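Local coordinates for protection of telomeres protein 1 (Schizosaccharomyces pombe, PDB 7CUI), which binds single-stranded telomeric DNA to protect the 3' overhang and regulates telomerase and telomere length, represented here by its C-terminal domain in complex with Tpz1, at residues H21-E25 against G195-V199; H51-V57 against T161-Y167; L65-A69 against V79-A83; I107-I112 against Q126-R130. The contacts are given in a common frame with arbitrary orientation. Residues are numbered along the deposited sequence.

Contact 1 of 4, residues H21-E25 against G195-V199; sequences HVINE and GTKIV
Strands 22-24 and 196-198 are extended and run antiparallel: their axes come within 4.7 Å at 154° between N-to-C directions, while His-21 and Gly-195 at the ends leave beta geometry. This adds strand 22-24 to strand 190-198, the last strand of an OB-fold barrel, close to the C-terminus of the chain. Register is set by Ile-23 opposite Lys-197, a hydrogen-bonded pair (Ile-23 N to Lys-197 O 2.9 Å, Lys-197 N to Ile-23 O 2.8 Å), with the non-hydrogen-bonded pairs Val-22/Ile-198 and Asn-24/Thr-196 before and after it. The ladder extends at its ends through Val-199 N to His-21 O, 2.7 Å, and Glu-25 N to Gly-195 O, 2.9 Å. Gly-195 has left-handed backbone angles (59/38), a conformation that favours glycine.

Val-22 (t), Asn-24, Thr-196 and Ile-198 (m) share one face, which looks inward: Val-22 CG1 lies 3.6 Å from Thr-196 CG2, and Leu-133 and Ile-134 of helix 121-135 pack on this side. Thr-196 OG1 is hydrogen-bonded to the carbonyl of Phe-194. The more open face carries Ile-23 (m) and Lys-197 (p), with Ile-23 CB 4.1 Å from Lys-197 CG. Lys-197 NZ stays 4.2 Å from Glu-25 OE1, beyond a salt bridge. Farther along, Ile-23 CD1 rests 3.9 Å from Val-199 CG2.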
loop_
_atom_site.group_PDB
_atom_site.type_symbol
_atom_site.label_atom_id
_atom_site.label_comp_id
_atom_site.label_asym_id
_atom_site.label_seq_id
_atom_site.Cartn_x
_atom_site.Cartn_y
_atom_site.Cartn_z
ATOM N N HIS A 21 16.093 0.178 -5.416
ATOM C CA HIS A 21 15.036 -0.551 -6.105
ATOM C C HIS A 21 13.695 0.185 -6.072
ATOM O O HIS A 21 12.719 -0.308 -6.633
ATOM C CB HIS A 21 14.891 -1.985 -5.578
ATOM C CG HIS A 21 16.019 -2.892 -5.946
ATOM N ND1 HIS A 21 16.793 -3.525 -4.991
ATOM C CD2 HIS A 21 16.501 -3.281 -7.146
ATOM C CE1 HIS A 21 17.707 -4.263 -5.585
ATOM N NE2 HIS A 21 17.549 -4.128 -6.906
ATOM N N VAL A 22 13.641 1.350 -5.414
ATOM C CA VAL A 22 12.413 2.130 -5.394
ATOM C C VAL A 22 12.733 3.574 -5.763
ATOM O O VAL A 22 13.506 4.237 -5.078
ATOM C CB VAL A 22 11.679 2.020 -4.042
ATOM C CG1 VAL A 22 10.481 2.954 -3.967
ATOM C CG2 VAL A 22 11.258 0.590 -3.733
ATOM N N ILE A 23 12.132 4.032 -6.868
ATOM C CA ILE A 23 12.247 5.397 -7.359
ATOM C C ILE A 23 10.930 6.125 -7.089
ATOM O O ILE A 23 9.859 5.524 -7.115
ATOM C CB ILE A 23 12.611 5.393 -8.860
ATOM C CG1 ILE A 23 14.101 5.128 -9.076
ATOM C CG2 ILE A 23 12.164 6.671 -9.550
ATOM C CD1 ILE A 23 14.498 4.987 -10.533
ATOM N N ASN A 24 11.022 7.433 -6.838
ATOM C CA ASN A 24 9.858 8.278 -6.636
ATOM C C ASN A 24 9.731 9.265 -7.795
ATOM O O ASN A 24 10.705 9.543 -8.494
ATOM C CB ASN A 24 9.921 8.982 -5.279
ATOM C CG ASN A 24 9.849 8.015 -4.118
ATOM O OD1 ASN A 24 8.761 7.683 -3.650
ATOM N ND2 ASN A 24 10.998 7.557 -3.644
ATOM N N GLU A 25 8.511 9.781 -7.992
ATOM C CA GLU A 25 8.216 10.772 -9.014
ATOM C C GLU A 25 8.748 12.124 -8.551
ATOM O O GLU A 25 8.797 12.377 -7.350
ATOM C CB GLU A 25 6.702 10.858 -9.223
ATOM C CG GLU A 25 6.280 10.795 -10.681
ATOM C CD GLU A 25 6.702 9.540 -11.431
ATOM O OE1 GLU A 25 6.790 8.468 -10.794
ATOM O OE2 GLU A 25 6.946 9.639 -12.651
ATOM N N GLY A 195 3.020 7.730 -6.999
ATOM C CA GLY A 195 4.260 8.349 -7.447
ATOM C C GLY A 195 5.497 7.586 -6.980
ATOM O O GLY A 195 6.510 8.186 -6.624
ATOM N N THR A 196 5.399 6.256 -6.986
ATOM C CA THR A 196 6.424 5.393 -6.424
ATOM C C THR A 196 6.517 4.136 -7.281
ATOM O O THR A 196 5.513 3.452 -7.461
ATOM C CB THR A 196 6.066 5.027 -4.976
ATOM O OG1 THR A 196 5.720 6.218 -4.268
ATOM C CG2 THR A 196 7.171 4.297 -4.242
ATOM N N LYS A 197 7.713 3.842 -7.809
ATOM C CA LYS A 197 7.867 2.710 -8.713
ATOM C C LYS A 197 9.025 1.813 -8.274
ATOM O O LYS A 197 10.055 2.304 -7.820
ATOM C CB LYS A 197 7.944 3.157 -10.179
ATOM C CG LYS A 197 9.108 4.061 -10.552
ATOM C CD LYS A 197 9.344 4.161 -12.051
ATOM C CE LYS A 197 8.663 5.343 -12.712
ATOM N NZ LYS A 197 7.275 5.013 -13.110
ATOM N N ILE A 198 8.825 0.491 -8.399
ATOM C CA ILE A 198 9.859 -0.505 -8.159
ATOM C C ILE A 198 10.703 -0.627 -9.425
ATOM O O ILE A 198 10.165 -0.683 -10.527
ATOM C CB ILE A 198 9.259 -1.864 -7.731
ATOM C CG1 ILE A 198 8.404 -1.745 -6.465
ATOM C CG2 ILE A 198 10.346 -2.919 -7.562
ATOM C CD1 ILE A 198 7.561 -2.969 -6.168
ATOM N N VAL A 199 12.027 -0.676 -9.248
ATOM C CA VAL A 199 12.959 -0.606 -10.362
ATOM C C VAL A 199 14.085 -1.630 -10.170
ATOM O O VAL A 199 14.029 -2.365 -9.166
ATOM C CB VAL A 199 13.505 0.827 -10.518
ATOM C CG1 VAL A 199 14.834 0.851 -11.253
ATOM C CG2 VAL A 199 12.493 1.732 -11.201
#

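Contact 2 of 4, residues H51-V57 against T161-Y167; sequences HRLRVQV and TPWFDIY
On the face of Arg-52, Arg-54 and Asp-165, one carboxylate serves two arginines. Both arginines begin t, t, and Asp-165 takes chi1 m, placing OD2 3.5 Å from Arg-52 NH2 and OD1 3.5 Å from Arg-54 NE. Each oxygen lies well out of the guanidinium plane, so these salt bridges rest on charge alone. Trp-163 (m, chi2 93°) brings its ring over toward strand 51-57, and Gln-56 CG sits over its five-membered ring, 4.2 Å from the centroid. Gln-56, t at chi2, reaches on to bond NE2 to Thr-161 O at 2.9 Å, while Thr-161 OG1 donates to Val-57 O, also 2.9 Å.

The other face is apolar. Phe-164 (p) puts a ring face under Val-55 CG1, 4.2 Å from its centroid, and CZ 3.7 Å from Val-57 CG2; Ile-166 CG2 lies 3.6 Å from Leu-53 CB.

Beneath these, strands 51-57 and 163-167 run antiparallel at 146°, axes 4.6 Å apart. Paired bonds run Leu-53 N to Ile-166 O 2.9 Å, Ile-166 N to Leu-53 O 2.8 Å, Val-55 N to Phe-164 O 2.8 Å and Phe-164 N to Val-55 O 3.0 Å. Such pairing of the first and fourth strands belongs to the barrel of an OB-fold.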
loop_
_atom_site.group_PDB
_atom_site.type_symbol
_atom_site.label_atom_id
_atom_site.label_comp_id
_atom_site.label_asym_id
_atom_site.label_seq_id
_atom_site.Cartn_x
_atom_site.Cartn_y
_atom_site.Cartn_z
ATOM N N HIS A 51 1.496 13.777 1.680
ATOM C CA HIS A 51 2.677 13.653 2.530
ATOM C C HIS A 51 3.755 12.792 1.872
ATOM O O HIS A 51 3.498 12.079 0.906
ATOM C CB HIS A 51 2.337 13.042 3.899
ATOM C CG HIS A 51 1.088 13.550 4.538
ATOM N ND1 HIS A 51 1.058 14.698 5.308
ATOM C CD2 HIS A 51 -0.166 13.050 4.549
ATOM C CE1 HIS A 51 -0.164 14.889 5.757
ATOM N NE2 HIS A 51 -0.935 13.892 5.306
ATOM N N ARG A 52 4.959 12.840 2.455
ATOM C CA ARG A 52 6.110 12.068 2.016
ATOM C C ARG A 52 6.727 11.390 3.233
ATOM O O ARG A 52 6.927 12.030 4.260
ATOM C CB ARG A 52 7.147 13.005 1.395
ATOM C CG ARG A 52 8.254 12.307 0.622
ATOM C CD ARG A 52 9.099 13.343 -0.092
ATOM N NE ARG A 52 10.469 13.359 0.391
ATOM C CZ ARG A 52 11.487 12.808 -0.257
ATOM N NH1 ARG A 52 11.286 12.206 -1.417
ATOM N NH2 ARG A 52 12.702 12.863 0.258
ATOM N N LEU A 53 7.029 10.093 3.114
ATOM C CA LEU A 53 7.523 9.333 4.252
ATOM C C LEU A 53 8.709 8.466 3.841
ATOM O O LEU A 53 8.784 8.018 2.702
ATOM C CB LEU A 53 6.402 8.451 4.809
ATOM C CG LEU A 53 5.078 9.149 5.097
ATOM C CD1 LEU A 53 4.098 8.876 3.978
ATOM C CD2 LEU A 53 4.498 8.661 6.408
ATOM N N ARG A 54 9.629 8.245 4.788
ATOM C CA ARG A 54 10.690 7.265 4.642
ATOM C C ARG A 54 10.326 6.072 5.517
ATOM O O ARG A 54 10.214 6.209 6.738
ATOM C CB ARG A 54 12.050 7.855 5.025
ATOM C CG ARG A 54 13.229 7.009 4.566
ATOM C CD ARG A 54 14.578 7.660 4.777
ATOM N NE ARG A 54 14.628 9.012 4.233
ATOM C CZ ARG A 54 15.407 9.403 3.233
ATOM N NH1 ARG A 54 16.228 8.546 2.651
ATOM N NH2 ARG A 54 15.369 10.658 2.823
ATOM N N VAL A 55 10.153 4.907 4.881
ATOM C CA VAL A 55 9.273 3.901 5.449
ATOM C C VAL A 55 9.801 2.487 5.197
ATOM O O VAL A 55 10.680 2.267 4.363
ATOM C CB VAL A 55 7.837 4.126 4.929
ATOM C CG1 VAL A 55 7.412 3.149 3.841
ATOM C CG2 VAL A 55 6.828 4.197 6.060
ATOM N N GLN A 56 9.238 1.537 5.952
ATOM C CA GLN A 56 9.545 0.118 5.908
ATOM C C GLN A 56 8.212 -0.624 5.899
ATOM O O GLN A 56 7.289 -0.225 6.605
ATOM C CB GLN A 56 10.244 -0.245 7.215
ATOM C CG GLN A 56 11.488 -1.098 7.065
ATOM C CD GLN A 56 12.108 -1.411 8.407
ATOM O OE1 GLN A 56 11.670 -0.928 9.454
ATOM N NE2 GLN A 56 13.141 -2.238 8.382
ATOM N N VAL A 57 8.100 -1.698 5.105
ATOM C CA VAL A 57 6.867 -2.473 5.103
ATOM C C VAL A 57 6.917 -3.480 6.246
ATOM O O VAL A 57 7.906 -4.196 6.409
ATOM C CB VAL A 57 6.583 -3.178 3.764
ATOM C CG1 VAL A 57 5.256 -3.926 3.812
ATOM C CG2 VAL A 57 6.600 -2.217 2.586
ATOM N N THR A 161 13.214 -5.554 6.505
ATOM C CA THR A 161 12.619 -5.160 5.242
ATOM C C THR A 161 13.247 -3.838 4.800
ATOM O O THR A 161 13.605 -3.015 5.641
ATOM C CB THR A 161 11.094 -5.132 5.385
ATOM O OG1 THR A 161 10.774 -4.192 6.414
ATOM C CG2 THR A 161 10.522 -6.488 5.745
ATOM N N PRO A 162 13.441 -3.599 3.478
ATOM C CA PRO A 162 14.129 -2.395 3.010
ATOM C C PRO A 162 13.397 -1.086 3.293
ATOM O O PRO A 162 12.197 -1.084 3.556
ATOM C CB PRO A 162 14.299 -2.610 1.498
ATOM C CG PRO A 162 13.279 -3.665 1.128
ATOM C CD PRO A 162 13.060 -4.497 2.372
ATOM N N TRP A 163 14.161 0.016 3.240
ATOM C CA TRP A 163 13.684 1.377 3.434
ATOM C C TRP A 163 13.504 2.055 2.081
ATOM O O TRP A 163 14.336 1.882 1.189
ATOM C CB TRP A 163 14.689 2.177 4.271
ATOM C CG TRP A 163 14.696 1.812 5.719
ATOM C CD1 TRP A 163 15.498 0.892 6.324
ATOM C CD2 TRP A 163 13.852 2.356 6.749
ATOM N NE1 TRP A 163 15.220 0.829 7.662
ATOM C CE2 TRP A 163 14.216 1.715 7.953
ATOM C CE3 TRP A 163 12.835 3.322 6.780
ATOM C CZ2 TRP A 163 13.593 2.011 9.167
ATOM C CZ3 TRP A 163 12.219 3.610 7.979
ATOM C CH2 TRP A 163 12.595 2.963 9.158
ATOM N N PHE A 164 12.435 2.854 1.960
ATOM C CA PHE A 164 12.158 3.596 0.740
ATOM C C PHE A 164 11.273 4.797 1.061
ATOM O O PHE A 164 10.584 4.812 2.082
ATOM C CB PHE A 164 11.546 2.691 -0.336
ATOM C CG PHE A 164 10.244 2.030 0.045
ATOM C CD1 PHE A 164 10.232 0.814 0.719
ATOM C CD2 PHE A 164 9.026 2.627 -0.254
ATOM C CE1 PHE A 164 9.037 0.212 1.086
ATOM C CE2 PHE A 164 7.829 2.019 0.104
ATOM C CZ PHE A 164 7.835 0.810 0.770
ATOM N N ASP A 165 11.326 5.806 0.183
ATOM C CA ASP A 165 10.447 6.958 0.290
ATOM C C ASP A 165 9.123 6.618 -0.384
ATOM O O ASP A 165 9.105 5.927 -1.401
ATOM C CB ASP A 165 11.096 8.222 -0.279
ATOM C CG ASP A 165 12.215 8.779 0.586
ATOM O OD1 ASP A 165 12.170 8.565 1.812
ATOM O OD2 ASP A 165 13.126 9.421 0.024
ATOM N N ILE A 166 8.021 7.097 0.203
ATOM C CA ILE A 166 6.675 6.815 -0.277
ATOM C C ILE A 166 5.869 8.112 -0.237
ATOM O O ILE A 166 5.993 8.882 0.712
ATOM C CB ILE A 166 6.026 5.703 0.582
ATOM C CG1 ILE A 166 4.681 5.224 0.032
ATOM C CG2 ILE A 166 5.894 6.137 2.033
ATOM C CD1 ILE A 166 4.755 4.677 -1.368
ATOM N N TYR A 167 5.069 8.355 -1.284
ATOM C CA TYR A 167 4.105 9.445 -1.259
ATOM C C TYR A 167 2.725 8.876 -0.955
ATOM O O TYR A 167 2.344 7.851 -1.515
ATOM C CB TYR A 167 4.006 10.158 -2.609
ATOM C CG TYR A 167 5.279 10.729 -3.176
ATOM C CD1 TYR A 167 6.356 11.057 -2.370
ATOM C CD2 TYR A 167 5.386 10.985 -4.534
ATOM C CE1 TYR A 167 7.519 11.595 -2.902
ATOM C CE2 TYR A 167 6.538 11.525 -5.082
ATOM C CZ TYR A 167 7.609 11.833 -4.262
ATOM O OH TYR A 167 8.746 12.361 -4.800
#

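Contact 3 of 4, residues L65-A69 against V79-A83; sequences LTQFA and VWMFA
The main bump is the ring of Phe-68, which lies flat against Phe-82: the two form an offset stack with centroids 4.4 Å apart and planes at 12°. The stack is tight, Phe-68 CD2 reaching 3.4 Å from Phe-82 CD1. Phe-82 (p) also brings its CB almost squarely over the face of the Phe-68 ring, a CH-pi contact 3.7 Å from the centroid. Phe-68 has chi1 of -99°, between wells, and also packs on Leu-131 and Trp-135 of helix 121-135.

A 3-10 turn at 65-66, with Phe-68 N bonded to Leu-65 O at 3.1 Å, leads the chain into this position, and strand geometry resumes at Ala-69. Segment 65-69 thus holds an interruption in strand 49-73, facing the continuous strand 77-87; together these strands make the first hairpin of the OB-fold. Met-81 N, in a selenomethionine residue, gives its hydrogen to Phe-68 O at 3.1 Å and 171°, and Ala-69 then faces Trp-80 as a non-hydrogen-bonded antiparallel pair, CA atoms 4.4 Å apart.

Trp-80 (m) leans over this step: its CE3 is 3.4 Å from Phe-68 O, which meets the ring edge, and 4.0 Å from Ala-69 CB. The side chain of Met-81 packs on an apolar residue of the Tpz1 chain.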
loop_
_atom_site.group_PDB
_atom_site.type_symbol
_atom_site.label_atom_id
_atom_site.label_comp_id
_atom_site.label_asym_id
_atom_site.label_seq_id
_atom_site.Cartn_x
_atom_site.Cartn_y
_atom_site.Cartn_z
ATOM N N LEU A 65 -1.218 -13.331 -2.217
ATOM C CA LEU A 65 -0.918 -12.541 -3.400
ATOM C C LEU A 65 -1.902 -12.905 -4.506
ATOM O O LEU A 65 -2.100 -12.148 -5.455
ATOM C CB LEU A 65 0.527 -12.808 -3.829
ATOM C CG LEU A 65 1.596 -12.350 -2.840
ATOM C CD1 LEU A 65 2.925 -12.153 -3.549
ATOM C CD2 LEU A 65 1.184 -11.054 -2.160
ATOM N N THR A 66 -2.535 -14.066 -4.340
ATOM C CA THR A 66 -3.548 -14.572 -5.248
ATOM C C THR A 66 -4.762 -13.645 -5.257
ATOM O O THR A 66 -5.558 -13.669 -6.196
ATOM C CB THR A 66 -3.812 -16.035 -4.894
ATOM O OG1 THR A 66 -3.037 -16.740 -5.861
ATOM C CG2 THR A 66 -5.266 -16.435 -4.953
ATOM N N GLN A 67 -4.876 -12.809 -4.219
ATOM C CA GLN A 67 -6.040 -11.957 -4.049
ATOM C C GLN A 67 -5.644 -10.491 -4.212
ATOM O O GLN A 67 -6.394 -9.599 -3.823
ATOM C CB GLN A 67 -6.712 -12.233 -2.701
ATOM C CG GLN A 67 -7.207 -13.665 -2.548
ATOM C CD GLN A 67 -7.981 -13.915 -1.275
ATOM O OE1 GLN A 67 -7.736 -14.886 -0.563
ATOM N NE2 GLN A 67 -8.941 -13.052 -0.984
ATOM N N PHE A 68 -4.472 -10.245 -4.815
ATOM C CA PHE A 68 -3.961 -8.890 -4.963
ATOM C C PHE A 68 -4.667 -8.129 -6.086
ATOM O O PHE A 68 -4.511 -6.918 -6.193
ATOM C CB PHE A 68 -2.441 -8.895 -5.133
ATOM C CG PHE A 68 -1.665 -8.582 -3.879
ATOM C CD1 PHE A 68 -2.046 -9.110 -2.649
ATOM C CD2 PHE A 68 -0.540 -7.767 -3.930
ATOM C CE1 PHE A 68 -1.324 -8.819 -1.499
ATOM C CE2 PHE A 68 0.181 -7.479 -2.781
ATOM C CZ PHE A 68 -0.211 -8.006 -1.568
ATOM N N ALA A 69 -5.424 -8.832 -6.937
ATOM C CA ALA A 69 -6.298 -8.169 -7.893
ATOM C C ALA A 69 -7.730 -8.631 -7.648
ATOM O O ALA A 69 -7.965 -9.818 -7.429
ATOM C CB ALA A 69 -5.866 -8.450 -9.314
ATOM N N VAL A 79 -8.836 -5.272 -11.108
ATOM C CA VAL A 79 -7.993 -4.137 -10.764
ATOM C C VAL A 79 -7.126 -4.506 -9.567
ATOM O O VAL A 79 -7.522 -5.335 -8.745
ATOM C CB VAL A 79 -8.785 -2.844 -10.478
ATOM C CG1 VAL A 79 -9.408 -2.256 -11.736
ATOM C CG2 VAL A 79 -9.809 -3.014 -9.363
ATOM N N TRP A 80 -5.952 -3.863 -9.492
ATOM C CA TRP A 80 -5.071 -3.985 -8.344
ATOM C C TRP A 80 -5.742 -3.354 -7.132
ATOM O O TRP A 80 -6.255 -2.241 -7.210
ATOM C CB TRP A 80 -3.725 -3.296 -8.597
ATOM C CG TRP A 80 -2.880 -3.893 -9.680
ATOM C CD1 TRP A 80 -2.401 -3.251 -10.786
ATOM C CD2 TRP A 80 -2.389 -5.244 -9.755
ATOM N NE1 TRP A 80 -1.659 -4.111 -11.551
ATOM C CE2 TRP A 80 -1.635 -5.340 -10.946
ATOM C CE3 TRP A 80 -2.518 -6.379 -8.945
ATOM C CZ2 TRP A 80 -1.002 -6.522 -11.333
ATOM C CZ3 TRP A 80 -1.903 -7.550 -9.333
ATOM C CH2 TRP A 80 -1.157 -7.617 -10.511
HETATM N N MSE A 81 -5.716 -4.079 -6.013
HETATM C CA MSE A 81 -6.105 -3.508 -4.737
HETATM C C MSE A 81 -5.473 -4.304 -3.599
HETATM O O MSE A 81 -5.800 -5.468 -3.379
HETATM C CB MSE A 81 -7.629 -3.429 -4.614
HETATM C CG MSE A 81 -8.068 -2.726 -3.358
HETATM SE SE MSE A 81 -9.968 -3.032 -3.030
HETATM C CE MSE A 81 -10.260 -4.867 -2.385
ATOM N N PHE A 82 -4.550 -3.648 -2.892
ATOM C CA PHE A 82 -3.899 -4.213 -1.722
ATOM C C PHE A 82 -3.405 -3.073 -0.836
ATOM O O PHE A 82 -3.374 -1.919 -1.263
ATOM C CB PHE A 82 -2.773 -5.172 -2.127
ATOM C CG PHE A 82 -1.731 -4.591 -3.052
ATOM C CD1 PHE A 82 -1.875 -4.686 -4.428
ATOM C CD2 PHE A 82 -0.596 -3.961 -2.550
ATOM C CE1 PHE A 82 -0.913 -4.158 -5.279
ATOM C CE2 PHE A 82 0.365 -3.436 -3.405
ATOM C CZ PHE A 82 0.208 -3.539 -4.770
ATOM N N ALA A 83 -3.031 -3.411 0.400
ATOM C CA ALA A 83 -2.564 -2.413 1.347
ATOM C C ALA A 83 -1.256 -2.871 1.987
ATOM O O ALA A 83 -1.101 -4.041 2.334
ATOM C CB ALA A 83 -3.624 -2.153 2.387
#

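Contact 4 of 4, residues I107-I112 against Q126-R130; sequences INSSKI and QLKER
Both hydrogen bonds between the segments are donated by Arg-130. Its side chain (chi1 t) extends from helix 121-135 to the end of helix 100-107, where NE donates to Ile-107 O at 2.7 Å and NH2 makes a weak bond of 3.1 Å, bent to 129°, to Asn-108 O. Asn-108 is the first residue to leave the helix, with positive phi (60/54), so the bonds fall at the helix end; its ND2 is hydrogen-bonded to the carbonyl of Ile-198.

Apolar contacts follow the type I turn from Ser-109 to Ile-112, held by Ile-112 N to Ser-109 O at 3.2 Å. The turn directs Ile-112 (m, t) at the helix, with CD1 4.0 Å from Gln-126 CB and CG2 4.1 Å from Leu-127 CG; Ile-107 CG1 is 4.2 Å from Leu-127 CD2.

A further van der Waals approach brings Lys-111 CD to 3.6 Å from Gln-126 OE1.

By these contacts the loop is tied to the second helix of the helical region that joins the third and fourth strands of the OB-fold.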
loop_
_atom_site.group_PDB
_atom_site.type_symbol
_atom_site.label_atom_id
_atom_site.label_comp_id
_atom_site.label_asym_id
_atom_site.label_seq_id
_atom_site.Cartn_x
_atom_site.Cartn_y
_atom_site.Cartn_z
ATOM N N ILE A 107 4.135 -1.516 -9.190
ATOM C CA ILE A 107 4.545 -2.803 -9.739
ATOM C C ILE A 107 5.533 -2.592 -10.885
ATOM O O ILE A 107 6.558 -3.270 -10.932
ATOM C CB ILE A 107 3.345 -3.683 -10.144
ATOM C CG1 ILE A 107 2.536 -4.119 -8.921
ATOM C CG2 ILE A 107 3.811 -4.888 -10.952
ATOM C CD1 ILE A 107 1.103 -4.487 -9.238
ATOM N N ASN A 108 5.200 -1.675 -11.804
ATOM C CA ASN A 108 6.124 -1.179 -12.814
ATOM C C ASN A 108 6.619 -2.323 -13.699
ATOM O O ASN A 108 7.824 -2.516 -13.848
ATOM C CB ASN A 108 7.278 -0.401 -12.169
ATOM C CG ASN A 108 8.111 0.379 -13.163
ATOM O OD1 ASN A 108 7.652 0.691 -14.256
ATOM N ND2 ASN A 108 9.339 0.702 -12.792
ATOM N N SER A 109 5.681 -3.074 -14.288
ATOM C CA SER A 109 6.023 -4.241 -15.086
ATOM C C SER A 109 4.919 -4.521 -16.101
ATOM O O SER A 109 3.774 -4.772 -15.732
ATOM C CB SER A 109 6.286 -5.440 -14.206
ATOM O OG SER A 109 6.872 -6.501 -14.946
ATOM N N SER A 110 5.294 -4.491 -17.381
ATOM C CA SER A 110 4.381 -4.684 -18.492
ATOM C C SER A 110 3.689 -6.049 -18.418
ATOM O O SER A 110 2.529 -6.170 -18.808
ATOM C CB SER A 110 5.126 -4.501 -19.788
ATOM O OG SER A 110 4.248 -4.591 -20.896
ATOM N N LYS A 111 4.398 -7.068 -17.904
ATOM C CA LYS A 111 3.930 -8.448 -17.941
ATOM C C LYS A 111 3.062 -8.784 -16.727
ATOM O O LYS A 111 2.400 -9.821 -16.706
ATOM C CB LYS A 111 5.092 -9.437 -18.117
ATOM C CG LYS A 111 6.231 -9.317 -17.111
ATOM C CD LYS A 111 7.190 -10.498 -17.104
ATOM C CE LYS A 111 8.586 -10.098 -16.662
ATOM N NZ LYS A 111 9.297 -11.193 -15.959
ATOM N N ILE A 112 3.076 -7.915 -15.711
ATOM C CA ILE A 112 2.249 -8.113 -14.531
ATOM C C ILE A 112 1.033 -7.194 -14.635
ATOM O O ILE A 112 1.142 -5.975 -14.498
ATOM C CB ILE A 112 3.057 -7.910 -13.231
ATOM C CG1 ILE A 112 4.397 -8.655 -13.277
ATOM C CG2 ILE A 112 2.228 -8.314 -12.019
ATOM C CD1 ILE A 112 5.275 -8.469 -12.057
ATOM N N GLN A 126 5.789 -13.898 -10.541
ATOM C CA GLN A 126 6.450 -12.699 -11.034
ATOM C C GLN A 126 6.144 -11.512 -10.124
ATOM O O GLN A 126 7.007 -10.660 -9.909
ATOM C CB GLN A 126 6.033 -12.411 -12.475
ATOM C CG GLN A 126 6.765 -13.270 -13.494
ATOM C CD GLN A 126 5.979 -13.446 -14.771
ATOM O OE1 GLN A 126 5.089 -12.663 -15.097
ATOM N NE2 GLN A 126 6.304 -14.492 -15.512
ATOM N N LEU A 127 4.910 -11.464 -9.608
ATOM C CA LEU A 127 4.466 -10.446 -8.670
ATOM C C LEU A 127 5.263 -10.585 -7.374
ATOM O O LEU A 127 5.769 -9.591 -6.858
ATOM C CB LEU A 127 2.973 -10.672 -8.404
ATOM C CG LEU A 127 2.082 -9.470 -8.083
ATOM C CD1 LEU A 127 1.152 -9.810 -6.937
ATOM C CD2 LEU A 127 2.857 -8.200 -7.780
ATOM N N LYS A 128 5.362 -11.821 -6.857
ATOM C CA LYS A 128 6.128 -12.118 -5.657
ATOM C C LYS A 128 7.533 -11.543 -5.796
ATOM O O LYS A 128 8.011 -10.857 -4.898
ATOM C CB LYS A 128 6.239 -13.630 -5.427
ATOM C CG LYS A 128 5.638 -14.157 -4.132
ATOM C CD LYS A 128 6.316 -15.425 -3.640
ATOM C CE LYS A 128 5.631 -16.710 -4.059
ATOM N NZ LYS A 128 4.280 -16.846 -3.461
ATOM N N GLU A 129 8.168 -11.825 -6.940
ATOM C CA GLU A 129 9.566 -11.495 -7.168
ATOM C C GLU A 129 9.749 -9.982 -7.212
ATOM O O GLU A 129 10.759 -9.469 -6.737
ATOM C CB GLU A 129 10.101 -12.187 -8.423
ATOM C CG GLU A 129 10.417 -13.659 -8.201
ATOM C CD GLU A 129 10.760 -14.444 -9.458
ATOM O OE1 GLU A 129 11.252 -15.590 -9.322
ATOM O OE2 GLU A 129 10.534 -13.913 -10.573
ATOM N N ARG A 130 8.749 -9.280 -7.751
ATOM C CA ARG A 130 8.807 -7.833 -7.848
ATOM C C ARG A 130 8.631 -7.207 -6.465
ATOM O O ARG A 130 9.388 -6.315 -6.088
ATOM C CB ARG A 130 7.762 -7.314 -8.837
ATOM C CG ARG A 130 8.078 -5.926 -9.373
ATOM C CD ARG A 130 8.449 -5.965 -10.838
ATOM N NE ARG A 130 8.833 -4.654 -11.346
ATOM C CZ ARG A 130 10.081 -4.294 -11.609
ATOM N NH1 ARG A 130 11.071 -5.148 -11.412
ATOM N NH2 ARG A 130 10.332 -3.084 -12.075
#

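Contacts 1, 2 and 3 all reach the one curled sheet, and contact 4 belongs to the helices between two of its strands. Contacts 1 and 2 have centres 11 Å apart and meet where Tyr-167 OH lies 2.6 Å from Glu-25 O, a probable hydrogen bond. Contact 4 reaches contact 1 through Asn-108 ND2, 2.8 Å from Ile-198 O, and contact 3 through Trp-80, whose CE2 is 3.3 Å from Ile-107 CD1. Contacts 2 and 3 share strand 49-73 yet lie on opposite sides of the chain's centre, about 20 Å between centres. The Tpz1 chain packs at contact 3, on Met-81 and Ala-83.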